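Side-chain contacts in hexokinase (Schistosoma mansoni, PDB 1BDG), which catalyses the ATP-dependent phosphorylation of glucose and other hexoses to hexose 6-phosphates, the opening step of glycolysis: residues Lys60-Thr65 against Thr201-Ala206; Arg99-Pro104 against Phe116-Glu121; Lys284-Met289 against Tyr376-Gly381; Ala380-Ile385 against Glu411-Met416. All coordinates share one frame; numbering follows the deposited sequence.

In the fold
Interactions 3 and 4 are buried, whereas interaction 1 is partly buried and interaction 2 lies at the surface. The two buried contacts both use helix 357-389, share Ala380 and Gly381, and have centres about 10 Å apart; both are largely apolar, though in interaction 4 an arginine of the second helix holds a sulfate. Interaction 1 also meets through carbon atoms, but joins a loop to helix 197-206 near the predicted border of the two subdomains. Interaction 2 belongs to the predicted small subdomain and adds a weak phenol-to-carbonyl bond to its apolar packing. It is farthest from interaction 4, about 35 Å between centres, on the opposite side of the chain's centre.

Interaction 1. Residues Lys60-Thr65 against Thr201-Ala206; sequences KTPNGT and TLASCA
Thr61 and Pro62, in the loop leading to strand 68-75, rest on Leu202, Ala203 and Ala206 of helix 197-206. This helix belongs to the actin-like ATPase fold of hexokinases and starts in the large subdomain, as predicted, just where the chain leaves the small one. The contact is apolar throughout. Thr61 turns its methyl to Leu202, CG2 lying 3.6 Å from CD2, and the two side chains cross at about a right angle. With chi1 at 49°, Thr61 OG1 sits between its own backbone N and carbonyl carbon, while CG2 lies opposite the carbonyl carbon and extends to the leucine. The CB of Thr61 meets the methyl of Ala206 one helical turn further on, CB to CB 3.9 Å. Pro62 adds its ring carbon CD, 4.2 Å from Ala203 CB; Ile443 of helix 435-444 touches both Pro62 and Ala203, so a third element closes this side. Covalent and polar links are made away from the interface. Cys205 forms a disulfide with Cys212, tying the helix end to strand 212-218, and Ser204 OG bonds to the carbonyl of Gly435. Within the loop an Asx turn follows the proline: Asn63 OD1 accepts from Thr65 N at 2.9 Å with an N-H...O angle of 163°, and the same oxygen lies 2.8 Å from the donor Thr65 OG1.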
loop_
_atom_site.group_PDB
_atom_site.type_symbol
_atom_site.label_atom_id
_atom_site.label_comp_id
_atom_site.label_asym_id
_atom_site.label_seq_id
_atom_site.Cartn_x
_atom_site.Cartn_y
_atom_site.Cartn_z
ATOM N N LYS A 60 9.125 -4.942 -20.454
ATOM C CA LYS A 60 8.292 -4.153 -21.365
ATOM C C LYS A 60 6.800 -4.138 -20.966
ATOM O O LYS A 60 6.153 -5.191 -20.915
ATOM C CB LYS A 60 8.449 -4.672 -22.801
ATOM N N THR A 61 6.250 -2.940 -20.743
ATOM C CA THR A 61 4.843 -2.788 -20.361
ATOM C C THR A 61 3.860 -3.106 -21.487
ATOM O O THR A 61 4.069 -2.732 -22.643
ATOM C CB THR A 61 4.537 -1.365 -19.855
ATOM O OG1 THR A 61 5.062 -0.416 -20.787
ATOM C CG2 THR A 61 5.143 -1.136 -18.459
ATOM N N PRO A 62 2.743 -3.760 -21.142
ATOM C CA PRO A 62 1.710 -4.134 -22.105
ATOM C C PRO A 62 1.250 -2.992 -23.001
ATOM O O PRO A 62 0.841 -1.923 -22.536
ATOM C CB PRO A 62 0.601 -4.667 -21.202
ATOM C CG PRO A 62 1.400 -5.363 -20.116
ATOM C CD PRO A 62 2.417 -4.288 -19.801
ATOM N N ASN A 63 1.321 -3.252 -24.302
ATOM C CA ASN A 63 0.936 -2.283 -25.334
ATOM C C ASN A 63 -0.537 -2.360 -25.756
ATOM O O ASN A 63 -1.072 -1.415 -26.336
ATOM C CB ASN A 63 1.825 -2.488 -26.559
ATOM C CG ASN A 63 1.953 -3.947 -26.930
ATOM O OD1 ASN A 63 0.953 -4.658 -27.026
ATOM N ND2 ASN A 63 3.182 -4.421 -27.078
ATOM N N GLY A 64 -1.175 -3.505 -25.519
ATOM C CA GLY A 64 -2.574 -3.644 -25.880
ATOM C C GLY A 64 -2.849 -4.613 -27.011
ATOM O O GLY A 64 -4.010 -4.961 -27.248
ATOM N N THR A 65 -1.811 -5.052 -27.714
ATOM C CA THR A 65 -1.986 -6.006 -28.813
ATOM C C THR A 65 -2.249 -7.417 -28.257
ATOM O O THR A 65 -2.673 -8.321 -28.983
ATOM C CB THR A 65 -0.727 -6.036 -29.722
ATOM O OG1 THR A 65 0.396 -6.594 -29.002
ATOM C CG2 THR A 65 -0.394 -4.608 -30.199
ATOM N N THR A 201 -0.427 -2.288 -11.107
ATOM C CA THR A 201 -1.023 -0.971 -11.292
ATOM C C THR A 201 -0.302 -0.223 -12.423
ATOM O O THR A 201 -0.948 0.283 -13.337
ATOM C CB THR A 201 -0.986 -0.157 -9.967
ATOM O OG1 THR A 201 -1.722 -0.855 -8.948
ATOM C CG2 THR A 201 -1.574 1.222 -10.152
ATOM N N LEU A 202 1.030 -0.184 -12.399
ATOM C CA LEU A 202 1.776 0.500 -13.461
ATOM C C LEU A 202 1.312 -0.040 -14.818
ATOM O O LEU A 202 1.082 0.731 -15.735
ATOM C CB LEU A 202 3.295 0.322 -13.287
ATOM C CG LEU A 202 4.226 1.243 -14.111
ATOM C CD1 LEU A 202 5.644 1.230 -13.550
ATOM C CD2 LEU A 202 4.236 0.864 -15.580
ATOM N N ALA A 203 1.105 -1.354 -14.918
ATOM C CA ALA A 203 0.626 -1.966 -16.159
ATOM C C ALA A 203 -0.797 -1.511 -16.562
ATOM O O ALA A 203 -1.015 -1.119 -17.708
ATOM C CB ALA A 203 0.700 -3.475 -16.062
ATOM N N SER A 204 -1.765 -1.558 -15.651
ATOM C CA SER A 204 -3.123 -1.113 -15.987
ATOM C C SER A 204 -3.069 0.319 -16.478
ATOM O O SER A 204 -3.809 0.711 -17.397
ATOM C CB SER A 204 -4.046 -1.140 -14.769
ATOM O OG SER A 204 -4.439 -2.455 -14.434
ATOM N N CYS A 205 -2.182 1.092 -15.857
ATOM C CA CYS A 205 -2.003 2.493 -16.179
ATOM C C CYS A 205 -1.348 2.745 -17.532
ATOM O O CYS A 205 -1.773 3.641 -18.259
ATOM C CB CYS A 205 -1.203 3.155 -15.073
ATOM S SG CYS A 205 -0.850 4.920 -15.318
ATOM N N ALA A 206 -0.327 1.958 -17.869
ATOM C CA ALA A 206 0.392 2.101 -19.138
ATOM C C ALA A 206 -0.532 1.747 -20.310
ATOM O O ALA A 206 -0.537 2.433 -21.342
ATOM C CB ALA A 206 1.626 1.206 -19.142
#

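Interaction 2. Residues Arg99-Pro104 against Phe116-Glu121; sequences RTYCIP and FKYIAE
Tyr118 lays one face of its ring under the CD of Pro104, which stands 3.8 Å above the plane and is offset toward the rim. The geometry is that of a CH-pi contact: CD is 4.2 Å from the ring centroid and 24° off the normal, with Tyr118 CE1 as its nearest ring atom at 3.9 Å. The phenol reaches the chain from its helix because CG is anti to the backbone N, chi1 -178°, and its hydroxyl ends beside the main chain of Cys102. There Tyr118 OH donates to Cys102 O in a weak hydrogen bond, although the two oxygens are only 2.7 Å apart. Ile103 approaches the same ring obliquely, with CG1 4.1 Å from Tyr118 CE2. The contact thus joins the chain just beyond edge strand 95-101 to helix 112-129, in the five-stranded sheet region of the predicted small subdomain. Tyr80 of the neighbouring strand touches both Ile103 and Ile119, bringing the sheet into the packing, and Ile103 also lies about 4 Å, side chain to side chain, from Leu75 of the predicted ATP site. Tyr101 gives the helix a second point of attachment. Its CB stands 4.2 Å from Tyr118 OH, while its own hydroxyl bonds to OD2 of Asp125, which lies beyond both segments on helix 112-129 and also pairs with Arg99 NH1.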
loop_
_atom_site.group_PDB
_atom_site.type_symbol
_atom_site.label_atom_id
_atom_site.label_comp_id
_atom_site.label_asym_id
_atom_site.label_seq_id
_atom_site.Cartn_x
_atom_site.Cartn_y
_atom_site.Cartn_z
ATOM N N ARG A 99 -14.948 -11.231 -8.838
ATOM C CA ARG A 99 -15.534 -11.404 -7.518
ATOM C C ARG A 99 -14.529 -10.966 -6.438
ATOM O O ARG A 99 -13.344 -10.752 -6.713
ATOM C CB ARG A 99 -15.924 -12.859 -7.275
ATOM C CG ARG A 99 -17.095 -13.318 -8.075
ATOM C CD ARG A 99 -17.846 -14.391 -7.328
ATOM N NE ARG A 99 -18.808 -15.037 -8.208
ATOM C CZ ARG A 99 -19.385 -16.206 -7.976
ATOM N NH1 ARG A 99 -19.103 -16.897 -6.876
ATOM N NH2 ARG A 99 -20.247 -16.687 -8.864
ATOM N N THR A 100 -15.016 -10.843 -5.209
ATOM C CA THR A 100 -14.194 -10.463 -4.076
ATOM C C THR A 100 -14.597 -11.437 -2.981
ATOM O O THR A 100 -15.789 -11.542 -2.651
ATOM C CB THR A 100 -14.514 -9.031 -3.657
ATOM O OG1 THR A 100 -14.131 -8.134 -4.714
ATOM C CG2 THR A 100 -13.789 -8.667 -2.397
ATOM N N TYR A 101 -13.640 -12.220 -2.492
ATOM C CA TYR A 101 -13.916 -13.193 -1.445
ATOM C C TYR A 101 -13.331 -12.745 -0.111
ATOM O O TYR A 101 -12.167 -12.311 -0.025
ATOM C CB TYR A 101 -13.327 -14.559 -1.811
ATOM C CG TYR A 101 -14.093 -15.358 -2.849
ATOM C CD1 TYR A 101 -13.851 -15.188 -4.216
ATOM C CD2 TYR A 101 -15.015 -16.330 -2.455
ATOM C CE1 TYR A 101 -14.503 -15.974 -5.159
ATOM C CE2 TYR A 101 -15.673 -17.119 -3.388
ATOM C CZ TYR A 101 -15.415 -16.941 -4.736
ATOM O OH TYR A 101 -16.065 -17.744 -5.644
ATOM N N CYS A 102 -14.138 -12.835 0.931
ATOM C CA CYS A 102 -13.680 -12.457 2.259
ATOM C C CYS A 102 -12.764 -13.588 2.684
ATOM O O CYS A 102 -12.985 -14.729 2.285
ATOM C CB CYS A 102 -14.858 -12.417 3.216
ATOM S SG CYS A 102 -15.552 -14.082 3.400
ATOM N N ILE A 103 -11.735 -13.281 3.475
ATOM C CA ILE A 103 -10.801 -14.297 3.951
ATOM C C ILE A 103 -10.902 -14.383 5.469
ATOM O O ILE A 103 -10.817 -13.366 6.151
ATOM C CB ILE A 103 -9.357 -13.958 3.544
ATOM C CG1 ILE A 103 -9.218 -13.986 2.027
ATOM C CG2 ILE A 103 -8.386 -14.958 4.127
ATOM C CD1 ILE A 103 -7.787 -13.781 1.548
ATOM N N PRO A 104 -11.083 -15.597 6.023
ATOM C CA PRO A 104 -11.188 -15.753 7.479
ATOM C C PRO A 104 -9.902 -15.344 8.219
ATOM O O PRO A 104 -8.803 -15.732 7.849
ATOM C CB PRO A 104 -11.484 -17.245 7.640
ATOM C CG PRO A 104 -12.127 -17.626 6.336
ATOM C CD PRO A 104 -11.292 -16.889 5.345
ATOM N N PHE A 116 -3.067 -20.961 0.988
ATOM C CA PHE A 116 -3.026 -21.266 -0.437
ATOM C C PHE A 116 -4.072 -22.267 -0.890
ATOM O O PHE A 116 -4.437 -22.325 -2.075
ATOM C CB PHE A 116 -1.627 -21.664 -0.864
ATOM C CG PHE A 116 -0.764 -20.490 -1.165
ATOM C CD1 PHE A 116 -0.822 -19.881 -2.405
ATOM C CD2 PHE A 116 0.038 -19.930 -0.181
ATOM C CE1 PHE A 116 -0.111 -18.738 -2.661
ATOM C CE2 PHE A 116 0.751 -18.778 -0.438
ATOM C CZ PHE A 116 0.672 -18.183 -1.681
ATOM N N LYS A 117 -4.556 -23.060 0.062
ATOM C CA LYS A 117 -5.615 -24.017 -0.221
ATOM C C LYS A 117 -6.897 -23.178 -0.358
ATOM O O LYS A 117 -7.624 -23.298 -1.352
ATOM C CB LYS A 117 -5.751 -25.040 0.909
ATOM C CG LYS A 117 -6.801 -26.073 0.634
ATOM C CD LYS A 117 -6.775 -27.167 1.649
ATOM C CE LYS A 117 -7.951 -28.088 1.427
ATOM N NZ LYS A 117 -8.057 -29.122 2.475
ATOM N N TYR A 118 -7.127 -22.279 0.599
ATOM C CA TYR A 118 -8.304 -21.431 0.556
ATOM C C TYR A 118 -8.370 -20.718 -0.809
ATOM O O TYR A 118 -9.405 -20.744 -1.494
ATOM C CB TYR A 118 -8.292 -20.416 1.707
ATOM C CG TYR A 118 -9.526 -19.546 1.732
ATOM C CD1 TYR A 118 -10.696 -19.965 2.373
ATOM C CD2 TYR A 118 -9.558 -18.345 1.027
ATOM C CE1 TYR A 118 -11.866 -19.212 2.295
ATOM C CE2 TYR A 118 -10.705 -17.595 0.945
ATOM C CZ TYR A 118 -11.851 -18.031 1.571
ATOM O OH TYR A 118 -12.979 -17.281 1.431
ATOM N N ILE A 119 -7.247 -20.129 -1.223
ATOM C CA ILE A 119 -7.179 -19.418 -2.508
ATOM C C ILE A 119 -7.769 -20.281 -3.622
ATOM O O ILE A 119 -8.712 -19.857 -4.310
ATOM C CB ILE A 119 -5.710 -19.008 -2.872
ATOM C CG1 ILE A 119 -5.184 -17.978 -1.872
ATOM C CG2 ILE A 119 -5.641 -18.457 -4.275
ATOM C CD1 ILE A 119 -5.958 -16.729 -1.870
ATOM N N ALA A 120 -7.242 -21.495 -3.777
ATOM C CA ALA A 120 -7.744 -22.403 -4.804
ATOM C C ALA A 120 -9.234 -22.754 -4.563
ATOM O O ALA A 120 -10.045 -22.634 -5.485
ATOM C CB ALA A 120 -6.897 -23.655 -4.860
ATOM N N GLU A 121 -9.587 -23.146 -3.330
ATOM C CA GLU A 121 -10.967 -23.501 -2.954
ATOM C C GLU A 121 -11.903 -22.461 -3.586
ATOM O O GLU A 121 -12.802 -22.798 -4.352
ATOM C CB GLU A 121 -11.106 -23.461 -1.416
ATOM C CG GLU A 121 -12.351 -24.157 -0.791
ATOM C CD GLU A 121 -13.641 -23.297 -0.748
ATOM O OE1 GLU A 121 -14.394 -23.320 -1.761
ATOM O OE2 GLU A 121 -13.922 -22.646 0.308
#

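Interaction 3. Residues Lys284-Met289 against Tyr376-Gly381; sequences KMVSGM and YLAGAG
The backbones come closest at Val286 and Leu377, whose CA atoms are 6.6 Å apart where the short, weakly bonded helix about 284-286 meets the long helix 357-389. Leu377 is the main side chain of the long helix here and is met by two neighbours in sequence. Its CD1 branch approaches the root of Met285, lying 3.5 Å from CB, and also comes within 4.0 Å of the terminal CE, because the methionine chain bends at chi3 (93°) and brings its end round to the same methyl. Val286 CG2 sits 3.5 Å from Leu377 CB and also close to the same CD1. Valine's two branches divide the work. With chi1 at -177°, CG1 is anti to the backbone N and reaches the next residue of the long helix, 4.1 Å from Ala378 CB, while CG2 stays on the leucine. Met285 and Val286 both set out from the backbone toward the long helix, and all four touching residues are buried in the predicted large subdomain. Beyond Val286 the chain passes to Gly288 and Met289, which by similarity belong to the ATP site, and the Val286 side chain is about 4 Å from that of substrate-binding Thr222. A contact built wholly from hydrocarbon and thioether groups relies on shape and burial, consistent with apolar packing behind residues of the substrate and ATP sites.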
loop_
_atom_site.group_PDB
_atom_site.type_symbol
_atom_site.label_atom_id
_atom_site.label_comp_id
_atom_site.label_asym_id
_atom_site.label_seq_id
_atom_site.Cartn_x
_atom_site.Cartn_y
_atom_site.Cartn_z
ATOM N N LYS A 284 4.083 2.554 8.172
ATOM C CA LYS A 284 3.280 2.787 9.355
ATOM C C LYS A 284 2.963 4.262 9.598
ATOM O O LYS A 284 2.096 4.588 10.419
ATOM C CB LYS A 284 3.974 2.153 10.557
ATOM C CG LYS A 284 3.935 0.646 10.505
ATOM C CD LYS A 284 4.933 0.004 11.421
ATOM C CE LYS A 284 4.407 -1.316 11.954
ATOM N NZ LYS A 284 5.195 -2.490 11.550
ATOM N N MET A 285 3.676 5.149 8.899
ATOM C CA MET A 285 3.461 6.591 9.022
ATOM C C MET A 285 2.506 7.058 7.939
ATOM O O MET A 285 1.868 8.086 8.091
ATOM C CB MET A 285 4.775 7.372 8.858
ATOM C CG MET A 285 5.863 7.136 9.922
ATOM S SD MET A 285 7.491 7.805 9.463
ATOM C CE MET A 285 7.473 9.406 10.175
ATOM N N VAL A 286 2.350 6.241 6.902
ATOM C CA VAL A 286 1.540 6.562 5.725
ATOM C C VAL A 286 0.243 5.787 5.398
ATOM O O VAL A 286 -0.788 6.401 5.121
ATOM C CB VAL A 286 2.443 6.519 4.452
ATOM C CG1 VAL A 286 1.671 6.907 3.222
ATOM C CG2 VAL A 286 3.628 7.421 4.621
ATOM N N SER A 287 0.299 4.456 5.415
ATOM C CA SER A 287 -0.839 3.623 5.042
ATOM C C SER A 287 -2.114 3.559 5.879
ATOM O O SER A 287 -2.113 3.750 7.099
ATOM C CB SER A 287 -0.357 2.208 4.784
ATOM O OG SER A 287 -0.036 1.550 5.999
ATOM N N GLY A 288 -3.181 3.139 5.200
ATOM C CA GLY A 288 -4.496 2.999 5.797
ATOM C C GLY A 288 -4.656 2.011 6.943
ATOM O O GLY A 288 -5.555 2.162 7.756
ATOM N N MET A 289 -3.835 0.980 7.012
ATOM C CA MET A 289 -3.951 0.027 8.106
ATOM C C MET A 289 -3.431 0.599 9.414
ATOM O O MET A 289 -3.836 0.160 10.496
ATOM C CB MET A 289 -3.171 -1.247 7.779
ATOM C CG MET A 289 -2.989 -2.194 8.941
ATOM S SD MET A 289 -2.185 -3.700 8.424
ATOM C CE MET A 289 -3.036 -4.860 9.390
ATOM N N TYR A 376 1.514 14.057 2.857
ATOM C CA TYR A 376 2.785 14.694 2.570
ATOM C C TYR A 376 3.925 13.689 2.469
ATOM O O TYR A 376 4.807 13.840 1.635
ATOM C CB TYR A 376 3.099 15.733 3.636
ATOM C CG TYR A 376 2.255 16.971 3.552
ATOM C CD1 TYR A 376 1.529 17.265 2.401
ATOM C CD2 TYR A 376 2.192 17.865 4.609
ATOM C CE1 TYR A 376 0.771 18.413 2.304
ATOM C CE2 TYR A 376 1.429 19.020 4.523
ATOM C CZ TYR A 376 0.723 19.283 3.365
ATOM O OH TYR A 376 -0.045 20.408 3.272
ATOM N N LEU A 377 3.916 12.659 3.308
ATOM C CA LEU A 377 4.981 11.669 3.240
ATOM C C LEU A 377 4.978 10.932 1.890
ATOM O O LEU A 377 6.025 10.826 1.243
ATOM C CB LEU A 377 4.925 10.703 4.428
ATOM C CG LEU A 377 5.469 11.206 5.775
ATOM C CD1 LEU A 377 5.284 10.173 6.864
ATOM C CD2 LEU A 377 6.932 11.552 5.644
ATOM N N ALA A 378 3.803 10.498 1.429
ATOM C CA ALA A 378 3.685 9.793 0.144
ATOM C C ALA A 378 4.103 10.757 -0.959
ATOM O O ALA A 378 4.780 10.364 -1.929
ATOM C CB ALA A 378 2.261 9.335 -0.076
ATOM N N GLY A 379 3.733 12.025 -0.762
ATOM C CA GLY A 379 4.058 13.086 -1.695
ATOM C C GLY A 379 5.556 13.272 -1.830
ATOM O O GLY A 379 6.065 13.485 -2.928
ATOM N N ALA A 380 6.281 13.177 -0.724
ATOM C CA ALA A 380 7.722 13.329 -0.783
ATOM C C ALA A 380 8.224 12.169 -1.610
ATOM O O ALA A 380 8.985 12.356 -2.548
ATOM C CB ALA A 380 8.324 13.294 0.602
ATOM N N GLY A 381 7.722 10.976 -1.306
ATOM C CA GLY A 381 8.120 9.779 -2.029
ATOM C C GLY A 381 7.972 9.875 -3.538
ATOM O O GLY A 381 8.874 9.455 -4.263
#

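Interaction 4. Residues Ala380-Ile385 against Glu411-Met416; sequences AGIACI and ERMTDM. With SO4 (sulfate ion), chain D.
Ile382 and Met413 meet with their side chains crossing at about a right angle, the delta methyl of one against the sulfur of the other: Ile382 CD1 lies 4.1 Å from Met413 SD. The isoleucine presents that methyl at the end of an extended branch. The methionine runs straight from CB to SD and turns only at chi3 (61°), which carries CE off from the line of approach. Leu216 of strand 212-218 and Leu429 of strand 426-431 touch both side chains, so the pair is packed between helices 357-389 and 409-420 and the sheet holding those strands, in the predicted large subdomain. Nearby, the backbones come closer: the CA atoms of Ala380 and Met416 are 6.0 Å apart. Met416 bends at chi2 and chi3, so that CG, 3.9 Å from Ala380 N, does the touching and the sulfur and CE turn off. Arg412 faces elsewhere, against Tyr376 and a sulfate ion probably taken from the crystallisation liquor. The sulfate lies at the guanidinium edge, in its plane. Arg412 NE donates to sulfate O3 at 2.8 Å (159°). Arg412 NH2 donates to sulfate O2 at 2.9 Å (164°) and also faces Glu332 in a long, weak ion pair. The helix thus has two chemical sides: Met413 packs its sulfur on aliphatic groups toward the sheet, and a partly exposed cation offers paired N-H groups that can clasp an anion.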
loop_
_atom_site.group_PDB
_atom_site.type_symbol
_atom_site.label_atom_id
_atom_site.label_comp_id
_atom_site.label_asym_id
_atom_site.label_seq_id
_atom_site.Cartn_x
_atom_site.Cartn_y
_atom_site.Cartn_z
ATOM N N ALA A 380 6.281 13.177 -0.724
ATOM C CA ALA A 380 7.722 13.329 -0.783
ATOM C C ALA A 380 8.224 12.169 -1.610
ATOM O O ALA A 380 8.985 12.356 -2.548
ATOM C CB ALA A 380 8.324 13.294 0.602
ATOM N N GLY A 381 7.722 10.976 -1.306
ATOM C CA GLY A 381 8.120 9.779 -2.029
ATOM C C GLY A 381 7.972 9.875 -3.538
ATOM O O GLY A 381 8.874 9.455 -4.263
ATOM N N ILE A 382 6.855 10.411 -4.034
ATOM C CA ILE A 382 6.707 10.517 -5.479
ATOM C C ILE A 382 7.719 11.520 -5.992
ATOM O O ILE A 382 8.299 11.311 -7.048
ATOM C CB ILE A 382 5.311 10.970 -5.945
ATOM C CG1 ILE A 382 4.231 10.033 -5.435
ATOM C CG2 ILE A 382 5.251 10.979 -7.490
ATOM C CD1 ILE A 382 2.871 10.500 -5.828
ATOM N N ALA A 383 7.951 12.598 -5.251
ATOM C CA ALA A 383 8.921 13.593 -5.680
ATOM C C ALA A 383 10.284 12.953 -5.771
ATOM O O ALA A 383 11.135 13.403 -6.511
ATOM C CB ALA A 383 8.961 14.727 -4.728
ATOM N N CYS A 384 10.500 11.908 -4.991
ATOM C CA CYS A 384 11.765 11.201 -5.019
ATOM C C CYS A 384 11.855 10.308 -6.243
ATOM O O CYS A 384 12.931 10.147 -6.821
ATOM C CB CYS A 384 11.941 10.345 -3.782
ATOM S SG CYS A 384 13.184 9.089 -4.075
ATOM N N ILE A 385 10.731 9.695 -6.608
ATOM C CA ILE A 385 10.656 8.815 -7.773
ATOM C C ILE A 385 10.877 9.653 -9.025
ATOM O O ILE A 385 11.681 9.308 -9.887
ATOM C CB ILE A 385 9.285 8.107 -7.838
ATOM C CG1 ILE A 385 9.216 6.986 -6.797
ATOM C CG2 ILE A 385 9.026 7.572 -9.211
ATOM C CD1 ILE A 385 10.294 5.941 -6.941
ATOM N N GLU A 411 -5.278 15.664 -2.658
ATOM C CA GLU A 411 -5.246 17.114 -2.720
ATOM C C GLU A 411 -3.960 17.645 -2.087
ATOM O O GLU A 411 -3.337 18.551 -2.621
ATOM C CB GLU A 411 -6.473 17.690 -2.009
ATOM C CG GLU A 411 -7.806 17.627 -2.770
ATOM C CD GLU A 411 -8.107 16.275 -3.431
ATOM O OE1 GLU A 411 -8.204 15.226 -2.723
ATOM O OE2 GLU A 411 -8.280 16.279 -4.684
ATOM N N ARG A 412 -3.549 17.048 -0.974
ATOM C CA ARG A 412 -2.344 17.458 -0.257
ATOM C C ARG A 412 -1.057 16.778 -0.754
ATOM O O ARG A 412 -0.019 17.427 -0.891
ATOM C CB ARG A 412 -2.522 17.224 1.242
ATOM C CG ARG A 412 -3.610 18.048 1.892
ATOM C CD ARG A 412 -3.692 17.666 3.334
ATOM N NE ARG A 412 -4.780 18.303 4.069
ATOM C CZ ARG A 412 -5.516 17.665 4.975
ATOM N NH1 ARG A 412 -5.308 16.371 5.194
ATOM N NH2 ARG A 412 -6.487 18.299 5.633
ATOM N N MET A 413 -1.115 15.469 -0.964
ATOM C CA MET A 413 0.026 14.712 -1.477
ATOM C C MET A 413 0.644 15.480 -2.652
ATOM O O MET A 413 1.823 15.871 -2.603
ATOM C CB MET A 413 -0.446 13.326 -1.943
ATOM C CG MET A 413 0.546 12.518 -2.768
ATOM S SD MET A 413 -0.071 10.836 -2.945
ATOM C CE MET A 413 -1.608 11.104 -3.810
ATOM N N THR A 414 -0.185 15.747 -3.667
ATOM C CA THR A 414 0.201 16.478 -4.873
ATOM C C THR A 414 0.917 17.799 -4.540
ATOM O O THR A 414 1.915 18.153 -5.162
ATOM C CB THR A 414 -1.048 16.767 -5.731
ATOM O OG1 THR A 414 -1.729 15.541 -5.991
ATOM C CG2 THR A 414 -0.670 17.399 -7.055
ATOM N N ASP A 415 0.424 18.522 -3.545
ATOM C CA ASP A 415 1.074 19.769 -3.191
ATOM C C ASP A 415 2.504 19.481 -2.753
ATOM O O ASP A 415 3.426 20.217 -3.128
ATOM C CB ASP A 415 0.303 20.512 -2.096
ATOM C CG ASP A 415 -1.045 21.052 -2.583
ATOM O OD1 ASP A 415 -1.436 20.793 -3.764
ATOM O OD2 ASP A 415 -1.721 21.740 -1.771
ATOM N N MET A 416 2.723 18.389 -2.022
ATOM C CA MET A 416 4.083 18.094 -1.587
ATOM C C MET A 416 4.974 17.693 -2.773
ATOM O O MET A 416 6.095 18.202 -2.904
ATOM C CB MET A 416 4.105 17.043 -0.490
ATOM C CG MET A 416 5.482 16.847 0.134
ATOM S SD MET A 416 6.334 18.380 0.595
ATOM C CE MET A 416 5.114 19.313 1.508
HETATM S S SO4 D . -5.445 21.817 4.320
HETATM O O1 SO4 D . -5.895 23.043 3.696
HETATM O O2 SO4 D . -6.590 21.075 4.801
HETATM O O3 SO4 D . -4.722 21.026 3.357
HETATM O O4 SO4 D . -4.571 22.133 5.427
#